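Local coordinates for protein RNA-dependent RNA polymerase (Toscana virus, PDB 6QW0) that probably cleaves capped host RNAs through its manganese-binding N-terminal endonuclease domain, supplying primers for viral transcription by cap snatching, at residues A[170-175]-A[189-194]; A[6-12]-A[120-124]. All coordinates share one frame; numbering follows the deposited sequence. Where two conformers were deposited one is given.

Contact 1. Residues A[170-175]-A[189-194]; sequences VHFNGV and IVFRFR. With SO4 (sulfate ion), chain E; SO4 (sulfate ion), chain F.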
ATOM      1  N   VAL A 170      -2.717  -7.904   1.504  1.00 19.77           N
ATOM      2  CA  VAL A 170      -1.787  -8.962   1.900  1.00 20.72           C
ATOM      3  C   VAL A 170      -2.466  -9.910   2.880  1.00 21.32           C
ATOM      4  O   VAL A 170      -3.274  -9.492   3.717  1.00 24.12           O
ATOM      5  CB  VAL A 170      -0.492  -8.373   2.505  1.00 21.01           C
ATOM      6  CG1 VAL A 170      -0.793  -7.626   3.788  1.00 25.11           C
ATOM      7  CG2 VAL A 170       0.544  -9.477   2.738  1.00 26.12           C
ATOM      8  N   HIS A 171      -2.156 -11.200   2.752  1.00 24.61           N
ATOM      9  CA  HIS A 171      -2.476 -12.207   3.755  1.00 26.09           C
ATOM     10  C   HIS A 171      -1.218 -13.031   4.022  1.00 24.38           C
ATOM     11  O   HIS A 171      -0.174 -12.835   3.396  1.00 24.07           O
ATOM     12  CB  HIS A 171      -3.672 -13.072   3.319  1.00 25.14           C
ATOM     13  CG  HIS A 171      -3.455 -13.820   2.042  1.00 26.00           C
ATOM     14  ND1 HIS A 171      -3.088 -15.151   2.012  1.00 29.94           N
ATOM     15  CD2 HIS A 171      -3.570 -13.432   0.747  1.00 23.23           C
ATOM     16  CE1 HIS A 171      -2.972 -15.545   0.756  1.00 27.17           C
ATOM     17  NE2 HIS A 171      -3.261 -14.521  -0.031  1.00 25.72           N
ATOM     18  N   PHE A 172      -1.311 -13.971   4.971  1.00 26.09           N
ATOM     19  CA  PHE A 172      -0.117 -14.683   5.410  1.00 26.34           C
ATOM     20  C   PHE A 172       0.560 -15.440   4.273  1.00 23.08           C
ATOM     21  O   PHE A 172       1.783 -15.624   4.291  1.00 24.94           O
ATOM     22  CB  PHE A 172      -0.477 -15.642   6.548  1.00 26.52           C
ATOM     23  CG  PHE A 172       0.729 -16.235   7.239  1.00 28.85           C
ATOM     24  CD1 PHE A 172       1.308 -15.581   8.315  1.00 31.36           C
ATOM     25  CD2 PHE A 172       1.284 -17.434   6.804  1.00 33.67           C
ATOM     26  CE1 PHE A 172       2.420 -16.114   8.956  1.00 31.58           C
ATOM     27  CE2 PHE A 172       2.400 -17.975   7.439  1.00 33.76           C
ATOM     28  CZ  PHE A 172       2.969 -17.305   8.512  1.00 33.08           C
ATOM     29  N   ASN A 173      -0.205 -15.866   3.262  1.00 24.88           N
ATOM     30  CA  ASN A 173       0.340 -16.701   2.199  1.00 27.73           C
ATOM     31  C   ASN A 173       0.281 -16.044   0.823  1.00 24.42           C
ATOM     32  O   ASN A 173       0.417 -16.733  -0.183  1.00 26.41           O
ATOM     33  CB  ASN A 173      -0.387 -18.047   2.163  1.00 31.38           C
ATOM     34  CG  ASN A 173      -0.083 -18.899   3.378  1.00 31.11           C
ATOM     35  OD1 ASN A 173       1.073 -19.161   3.681  1.00 35.39           O
ATOM     36  ND2 ASN A 173      -1.123 -19.317   4.082  1.00 37.35           N
ATOM     37  N   GLY A 174       0.092 -14.733   0.736  1.00 23.99           N
ATOM     38  CA  GLY A 174       0.104 -14.155  -0.597  1.00 27.84           C
ATOM     39  C   GLY A 174      -0.473 -12.752  -0.607  1.00 25.20           C
ATOM     40  O   GLY A 174      -0.600 -12.111   0.427  1.00 22.97           O
ATOM     41  N   VAL A 175      -0.830 -12.312  -1.813  1.00 21.61           N
ATOM     42  CA  VAL A 175      -1.294 -10.958  -2.075  1.00 20.32           C
ATOM     43  C   VAL A 175      -2.408 -11.031  -3.099  1.00 22.09           C
ATOM     44  O   VAL A 175      -2.325 -11.811  -4.050  1.00 23.93           O
ATOM     45  CB  VAL A 175      -0.130 -10.084  -2.602  1.00 24.51           C
ATOM     46  CG1 VAL A 175      -0.636  -8.813  -3.234  1.00 24.62           C
ATOM     47  CG2 VAL A 175       0.868  -9.779  -1.487  1.00 25.37           C
ATOM     48  N   ILE A 189       6.374  -8.119   0.277  1.00 21.98           N
ATOM     49  CA  ILE A 189       5.182  -7.703   1.006  1.00 22.48           C
ATOM     50  C   ILE A 189       4.793  -8.748   2.049  1.00 23.18           C
ATOM     51  O   ILE A 189       4.561  -8.426   3.220  1.00 24.26           O
ATOM     52  CB  ILE A 189       4.034  -7.423   0.017  1.00 21.25           C
ATOM     53  CG1 ILE A 189       4.373  -6.177  -0.821  1.00 24.05           C
ATOM     54  CG2 ILE A 189       2.712  -7.247   0.754  1.00 24.00           C
ATOM     55  CD1 ILE A 189       3.698  -6.158  -2.197  1.00 22.93           C
ATOM     56  N   VAL A 190       4.701 -10.014   1.635  1.00 22.96           N
ATOM     57  CA  VAL A 190       4.303 -11.070   2.564  1.00 22.43           C
ATOM     58  C   VAL A 190       5.338 -11.236   3.675  1.00 21.01           C
ATOM     59  O   VAL A 190       4.982 -11.346   4.853  1.00 22.99           O
ATOM     60  CB  VAL A 190       4.066 -12.388   1.805  1.00 19.97           C
ATOM     61  CG1 VAL A 190       3.758 -13.523   2.791  1.00 22.77           C
ATOM     62  CG2 VAL A 190       2.920 -12.241   0.811  1.00 23.03           C
ATOM     63  N   PHE A 191       6.621 -11.229   3.326  1.00 19.78           N
ATOM     64  CA  PHE A 191       7.670 -11.357   4.343  1.00 20.11           C
ATOM     65  C   PHE A 191       7.567 -10.254   5.398  1.00 23.37           C
ATOM     66  O   PHE A 191       7.663 -10.512   6.605  1.00 24.23           O
ATOM     67  CB  PHE A 191       9.036 -11.341   3.662  1.00 22.40           C
ATOM     68  CG  PHE A 191      10.181 -11.676   4.578  1.00 20.56           C
ATOM     69  CD1 PHE A 191      10.816 -10.677   5.304  1.00 23.93           C
ATOM     70  CD2 PHE A 191      10.630 -12.980   4.705  1.00 24.33           C
ATOM     71  CE1 PHE A 191      11.877 -10.966   6.143  1.00 23.77           C
ATOM     72  CE2 PHE A 191      11.697 -13.280   5.548  1.00 24.67           C
ATOM     73  CZ  PHE A 191      12.320 -12.278   6.263  1.00 25.05           C
ATOM     74  N   ARG A 192       7.387  -9.004   4.962  1.00 20.93           N
ATOM     75  CA  ARG A 192       7.262  -7.899   5.906  1.00 22.15           C
ATOM     76  C   ARG A 192       5.990  -8.013   6.741  1.00 20.90           C
ATOM     77  O   ARG A 192       5.990  -7.650   7.926  1.00 23.15           O
ATOM     78  CB  ARG A 192       7.288  -6.558   5.150  1.00 22.93           C
ATOM     79  CG  ARG A 192       8.637  -6.247   4.491  1.00 25.13           C
ATOM     80  CD  ARG A 192       8.627  -4.857   3.783  1.00 21.61           C
ATOM     81  NE  ARG A 192       8.386  -3.762   4.718  1.00 23.22           N
ATOM     82  CZ  ARG A 192       9.302  -2.881   5.112  1.00 23.50           C
ATOM     83  NH1 ARG A 192      10.546  -2.943   4.642  1.00 23.64           N
ATOM     84  NH2 ARG A 192       8.978  -1.940   5.985  1.00 24.55           N
ATOM     85  N   PHE A 193       4.890  -8.492   6.135  1.00 21.89           N
ATOM     86  CA  PHE A 193       3.639  -8.671   6.871  1.00 21.09           C
ATOM     87  C   PHE A 193       3.805  -9.716   7.966  1.00 22.63           C
ATOM     88  O   PHE A 193       3.365  -9.506   9.102  1.00 24.50           O
ATOM     89  CB  PHE A 193       2.506  -9.065   5.908  1.00 21.70           C
ATOM     90  CG  PHE A 193       1.161  -9.257   6.562  1.00 24.66           C
ATOM     91  CD1 PHE A 193       0.593  -8.259   7.347  1.00 22.54           C
ATOM     92  CD2 PHE A 193       0.436 -10.426   6.349  1.00 27.07           C
ATOM     93  CE1 PHE A 193      -0.655  -8.429   7.927  1.00 23.30           C
ATOM     94  CE2 PHE A 193      -0.822 -10.598   6.922  1.00 27.41           C
ATOM     95  CZ  PHE A 193      -1.367  -9.607   7.707  1.00 28.27           C
ATOM     96  N   ARG A 194       4.454 -10.834   7.643  1.00 24.07           N
ATOM     97  CA  ARG A 194       4.640 -11.889   8.635  1.00 24.71           C
ATOM     98  C   ARG A 194       5.463 -11.386   9.811  1.00 26.29           C
ATOM     99  O   ARG A 194       5.140 -11.663  10.975  1.00 24.69           O
ATOM    100  CB  ARG A 194       5.311 -13.097   7.993  1.00 23.46           C
ATOM    101  CG  ARG A 194       4.435 -13.810   6.970  1.00 25.69           C
ATOM    102  CD  ARG A 194       5.197 -14.955   6.350  1.00 26.24           C
ATOM    103  NE  ARG A 194       4.357 -15.770   5.483  1.00 24.74           N
ATOM    104  CZ  ARG A 194       4.765 -16.893   4.903  1.00 28.50           C
ATOM    105  NH1 ARG A 194       6.007 -17.334   5.099  1.00 31.75           N
ATOM    106  NH2 ARG A 194       3.936 -17.574   4.125  1.00 28.38           N
TER
HETATM  107  S   SO4 E 303       5.430 -19.762   1.410  1.00 42.63           S
HETATM  108  O1  SO4 E 303       6.664 -20.422   1.014  1.00 46.70           O
HETATM  109  O2  SO4 E 303       5.247 -19.870   2.854  1.00 48.29           O
HETATM  110  O3  SO4 E 303       4.304 -20.392   0.717  1.00 51.66           O
HETATM  111  O4  SO4 E 303       5.523 -18.360   1.032  1.00 34.43           O
HETATM  112  S   SO4 F 304      -4.899 -19.840   1.725  1.00 61.27           S
HETATM  113  O1  SO4 F 304      -4.168 -19.082   2.739  1.00 61.75           O
HETATM  114  O2  SO4 F 304      -4.015 -20.116   0.597  1.00 58.63           O
HETATM  115  O3  SO4 F 304      -6.045 -19.064   1.268  1.00 53.84           O
HETATM  116  O4  SO4 F 304      -5.366 -21.093   2.315  1.00 65.41           O
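The beta hairpin joining strands 163-171 and 174-177 rests against helix 183-203, and R194 of the helix grips the hairpin turn. Its extended chain presents the guanidinium side-on to the carbonyl of F172: NE lies 2.8 Å from F172 O, in the carbonyl plane, and NH2 reaches the same oxygen at 2.9 Å from a tilted position. Arginine suits this place because NE-H and an NH2 hydrogen lie in one plane and can converge on one oxygen; both bonds are bent (149° and 142°), yet together they fix the guanidinium's rotation. The F172 ring lies nearly flat on that group, planes 19° apart, in an off-centre cation-pi stack; with CG anti to the backbone N, the ring folds back over the arginine, and R194 CG adds a CH-pi contact to the same ring. The turn is type I, from H171 to G174, and its last position has backbone angles that call for glycine. This hairpin belongs to the mixed sheet of a PDDEXK-type nuclease fold, and apolar residues seal its base to the helix. V170 sets CG1 over the face of F193, 3.9 Å from the ring centroid, while its CG2 meets I189 CG2 at 3.7 Å; V175 CG2 packs against I189 and V190. At the guanidinium edge, R194 NH2 also donates to O2 of a sulfate at 2.9 Å, an ion probably from the crystallisation liquor.

Contact 2. Residues A[6-12]-A[120-124]; sequences LKKQPAP and ETGHV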
ATOM      1  N   LEU A   6       6.333  16.927 -21.605  1.00 27.42           N
ATOM      2  CA  LEU A   6       5.288  15.920 -21.479  1.00 32.01           C
ATOM      3  C   LEU A   6       3.991  16.500 -20.945  1.00 29.66           C
ATOM      4  O   LEU A   6       2.952  15.845 -21.045  1.00 27.71           O
ATOM      5  CB  LEU A   6       5.765  14.776 -20.586  1.00 32.26           C
ATOM      6  CG  LEU A   6       6.838  13.887 -21.211  1.00 33.00           C
ATOM      7  CD1 LEU A   6       6.995  12.610 -20.394  1.00 34.63           C
ATOM      8  CD2 LEU A   6       6.517  13.573 -22.665  1.00 32.53           C
ATOM      9  N   LYS A   7       4.022  17.718 -20.399  1.00 27.39           N
ATOM     10  CA  LYS A   7       2.803  18.390 -19.979  1.00 28.11           C
ATOM     11  C   LYS A   7       2.085  19.095 -21.121  1.00 29.18           C
ATOM     12  O   LYS A   7       1.014  19.668 -20.892  1.00 32.53           O
ATOM     13  CB  LYS A   7       3.118  19.401 -18.874  1.00 32.07           C
ATOM     14  CG  LYS A   7       3.883  18.807 -17.705  1.00 31.97           C
ATOM     15  CD  LYS A   7       3.979  19.789 -16.537  1.00 41.13           C
ATOM     16  CE  LYS A   7       2.675  19.834 -15.743  1.00 49.66           C
ATOM     17  NZ  LYS A   7       2.868  20.439 -14.391  1.00 57.61           N
ATOM     18  N   LYS A   8       2.639  19.062 -22.333  1.00 26.11           N
ATOM     19  CA  LYS A   8       2.083  19.764 -23.483  1.00 23.95           C
ATOM     20  C   LYS A   8       1.416  18.808 -24.469  1.00 24.07           C
ATOM     21  O   LYS A   8       1.315  19.116 -25.654  1.00 26.37           O
ATOM     22  CB  LYS A   8       3.181  20.558 -24.191  1.00 26.87           C
ATOM     23  CG  LYS A   8       4.016  21.439 -23.254  1.00 27.31           C
ATOM     24  CD  LYS A   8       4.969  22.324 -24.049  1.00 31.47           C
ATOM     25  CE  LYS A   8       6.042  22.964 -23.164  1.00 34.61           C
ATOM     26  NZ  LYS A   8       5.445  23.856 -22.135  1.00 36.94           N
ATOM     27  N   GLN A   9       0.945  17.652 -23.997  1.00 25.64           N
ATOM     28  CA  GLN A   9       0.358  16.666 -24.897  1.00 27.15           C
ATOM     29  C   GLN A   9      -1.146  16.848 -25.022  1.00 27.24           C
ATOM     30  O   GLN A   9      -1.786  17.428 -24.139  1.00 28.95           O
ATOM     31  CB  GLN A   9       0.635  15.259 -24.385  1.00 26.00           C
ATOM     32  CG  GLN A   9       2.076  14.888 -24.310  1.00 27.45           C
ATOM     33  CD  GLN A   9       2.225  13.445 -23.877  1.00 30.46           C
ATOM     34  OE1 GLN A   9       1.887  12.520 -24.627  1.00 29.35           O
ATOM     35  NE2 GLN A   9       2.674  13.244 -22.645  1.00 27.28           N
ATOM     36  N   PRO A  10      -1.750  16.338 -26.103  1.00 24.14           N
ATOM     37  CA  PRO A  10      -3.218  16.287 -26.163  1.00 26.49           C
ATOM     38  C   PRO A  10      -3.769  15.517 -24.969  1.00 28.24           C
ATOM     39  O   PRO A  10      -3.117  14.625 -24.426  1.00 31.38           O
ATOM     40  CB  PRO A  10      -3.503  15.571 -27.493  1.00 25.30           C
ATOM     41  CG  PRO A  10      -2.257  15.816 -28.327  1.00 23.59           C
ATOM     42  CD  PRO A  10      -1.118  15.817 -27.337  1.00 23.67           C
ATOM     43  N   ALA A  11      -4.974  15.891 -24.551  1.00 33.54           N
ATOM     44  CA  ALA A  11      -5.507  15.393 -23.289  1.00 38.85           C
ATOM     45  C   ALA A  11      -5.876  13.915 -23.399  1.00 26.44           C
ATOM     46  O   ALA A  11      -6.418  13.492 -24.420  1.00 29.18           O
ATOM     47  CB  ALA A  11      -6.737  16.197 -22.875  1.00 39.95           C
ATOM     48  N   PRO A  12      -5.592  13.118 -22.372  1.00 35.88           N
ATOM     49  CA  PRO A  12      -6.053  11.725 -22.351  1.00 26.05           C
ATOM     50  C   PRO A  12      -7.530  11.646 -22.002  1.00 31.88           C
ATOM     51  O   PRO A  12      -8.115  12.581 -21.459  1.00 34.23           O
ATOM     52  CB  PRO A  12      -5.203  11.084 -21.251  1.00 34.90           C
ATOM     53  CG  PRO A  12      -4.861  12.223 -20.332  1.00 42.63           C
ATOM     54  CD  PRO A  12      -4.766  13.456 -21.196  1.00 42.96           C
ATOM     55  N   GLU A 120       3.476  13.617 -15.207  1.00 31.32           N
ATOM     56  CA  GLU A 120       3.525  14.775 -16.102  1.00 37.43           C
ATOM     57  C   GLU A 120       2.534  14.642 -17.252  1.00 37.59           C
ATOM     58  O   GLU A 120       1.939  15.634 -17.691  1.00 37.93           O
ATOM     59  CB  GLU A 120       4.944  14.963 -16.642  1.00 40.76           C
ATOM     60  CG  GLU A 120       5.963  15.305 -15.580  1.00 47.58           C
ATOM     61  CD  GLU A 120       7.338  15.587 -16.158  1.00 53.04           C
ATOM     62  OE1 GLU A 120       7.489  15.551 -17.398  1.00 48.31           O
ATOM     63  OE2 GLU A 120       8.269  15.847 -15.368  1.00 62.07           O
ATOM     64  N   THR A 121       2.335  13.420 -17.749  1.00 29.40           N
ATOM     65  CA  THR A 121       1.390  13.197 -18.833  1.00 30.45           C
ATOM     66  C   THR A 121      -0.039  13.500 -18.402  1.00 33.54           C
ATOM     67  O   THR A 121      -0.910  13.708 -19.254  1.00 42.29           O
ATOM     68  CB  THR A 121       1.552  11.757 -19.338  1.00 33.63           C
ATOM     69  OG1 THR A 121       2.826  11.642 -19.980  1.00 34.17           O
ATOM     70  CG2 THR A 121       0.471  11.378 -20.340  1.00 36.02           C
ATOM     71  N   GLY A 122      -0.290  13.581 -17.100  1.00 32.16           N
ATOM     72  CA  GLY A 122      -1.586  13.981 -16.599  1.00 35.23           C
ATOM     73  C   GLY A 122      -2.478  12.859 -16.123  1.00 33.28           C
ATOM     74  O   GLY A 122      -3.688  13.068 -16.002  1.00 32.61           O
ATOM     75  N   HIS A 123      -1.933  11.673 -15.895  0.63 27.13           N
ATOM     76  CA  HIS A 123      -2.683  10.615 -15.248  0.63 27.36           C
ATOM     77  C   HIS A 123      -2.466  10.697 -13.743  0.63 24.54           C
ATOM     78  O   HIS A 123      -1.447  11.209 -13.270  0.63 28.23           O
ATOM     79  CB  HIS A 123      -2.250   9.242 -15.768  0.63 27.11           C
ATOM     80  CG  HIS A 123      -2.695   8.950 -17.171  0.63 28.62           C
ATOM     81  ND1 HIS A 123      -1.907   9.212 -18.272  0.63 33.90           N
ATOM     82  CD2 HIS A 123      -3.837   8.399 -17.651  0.63 27.95           C
ATOM     83  CE1 HIS A 123      -2.549   8.849 -19.369  0.63 33.30           C
ATOM     84  NE2 HIS A 123      -3.726   8.362 -19.021  0.63 25.56           N
ATOM     85  N   VAL A 124      -3.439  10.196 -12.989  1.00 20.93           N
ATOM     86  CA  VAL A 124      -3.334  10.115 -11.536  1.00 21.16           C
ATOM     87  C   VAL A 124      -3.521   8.664 -11.121  1.00 20.50           C
ATOM     88  O   VAL A 124      -4.466   8.003 -11.560  1.00 22.10           O
ATOM     89  CB  VAL A 124      -4.362  11.014 -10.833  1.00 22.95           C
ATOM     90  CG1 VAL A 124      -4.260  10.825  -9.322  1.00 25.27           C
ATOM     91  CG2 VAL A 124      -4.135  12.487 -11.224  1.00 24.05           C
TER
HETATM   92  O   HOH W   1       8.493  16.375 -19.656  1.00 41.61           O
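L6 and K7 lie against E120, and L6 O also comes near T121 CA; beyond this packing the contact thins to a water bridge, one weak bond and a proline-histidine touch. In the packed part, L6 CB and K7 CG stand 4.0 Å and 4.1 Å from E120 CB, so the aliphatic parts of K7 and E120, with L6 CB, serve as packing surface while the charged ends extend beyond it. On the solvent side, E120 is extended beyond CG, which carries OE1 past L6 to a water 2.6 Å away; that water also accepts from L6 N, bridging the carboxylate to the short 3-10 segment. The segment 120-124 is the turn of the hairpin between strands 115-118 and 124-131, with G122 at positive phi, and 6-12 is the N-terminal arm that passes over it before strand 16-17. A primary amide suits Q9 because one nitrogen carries two hydrogens for two acceptors. NE2 donates an almost straight bond to L6 O at 3.1 Å, on a lone pair, which holds the amide within the arm; across the contact it makes a weak, bent bond (127°) to T121 OG1, also 3.1 Å away. Farther along, in one of H123's two conformers, the compact ring of P12 sets CG over the imidazole face, with P12 CB 3.8 Å from H123 NE2; P162 touches both residues. None of the residues that touch is buried, and crystal neighbours reach L6, Q9 and T121.

How the contacts relate
Contact 1 and contact 2 lie on opposite sides of the chain's centre, their own centres 35 Å apart and their nearest atoms about 19 Å apart. Along the chain they come in series: 6-12 with 120-124 closes before 170-175 with 189-194 opens. The mixed sheet connects them, for strand 124-131, which leaves the turn of contact 2, runs parallel to strand 163-171, which leads into contact 1. Strand 124-131 also carries E128 and F129 of the manganese site, so the sheet joining an exposed N-terminal arm to a buried hairpin-helix joint supplies part of that site; in contact 1 the side chain of V170 is about 10 Å from a manganese ion.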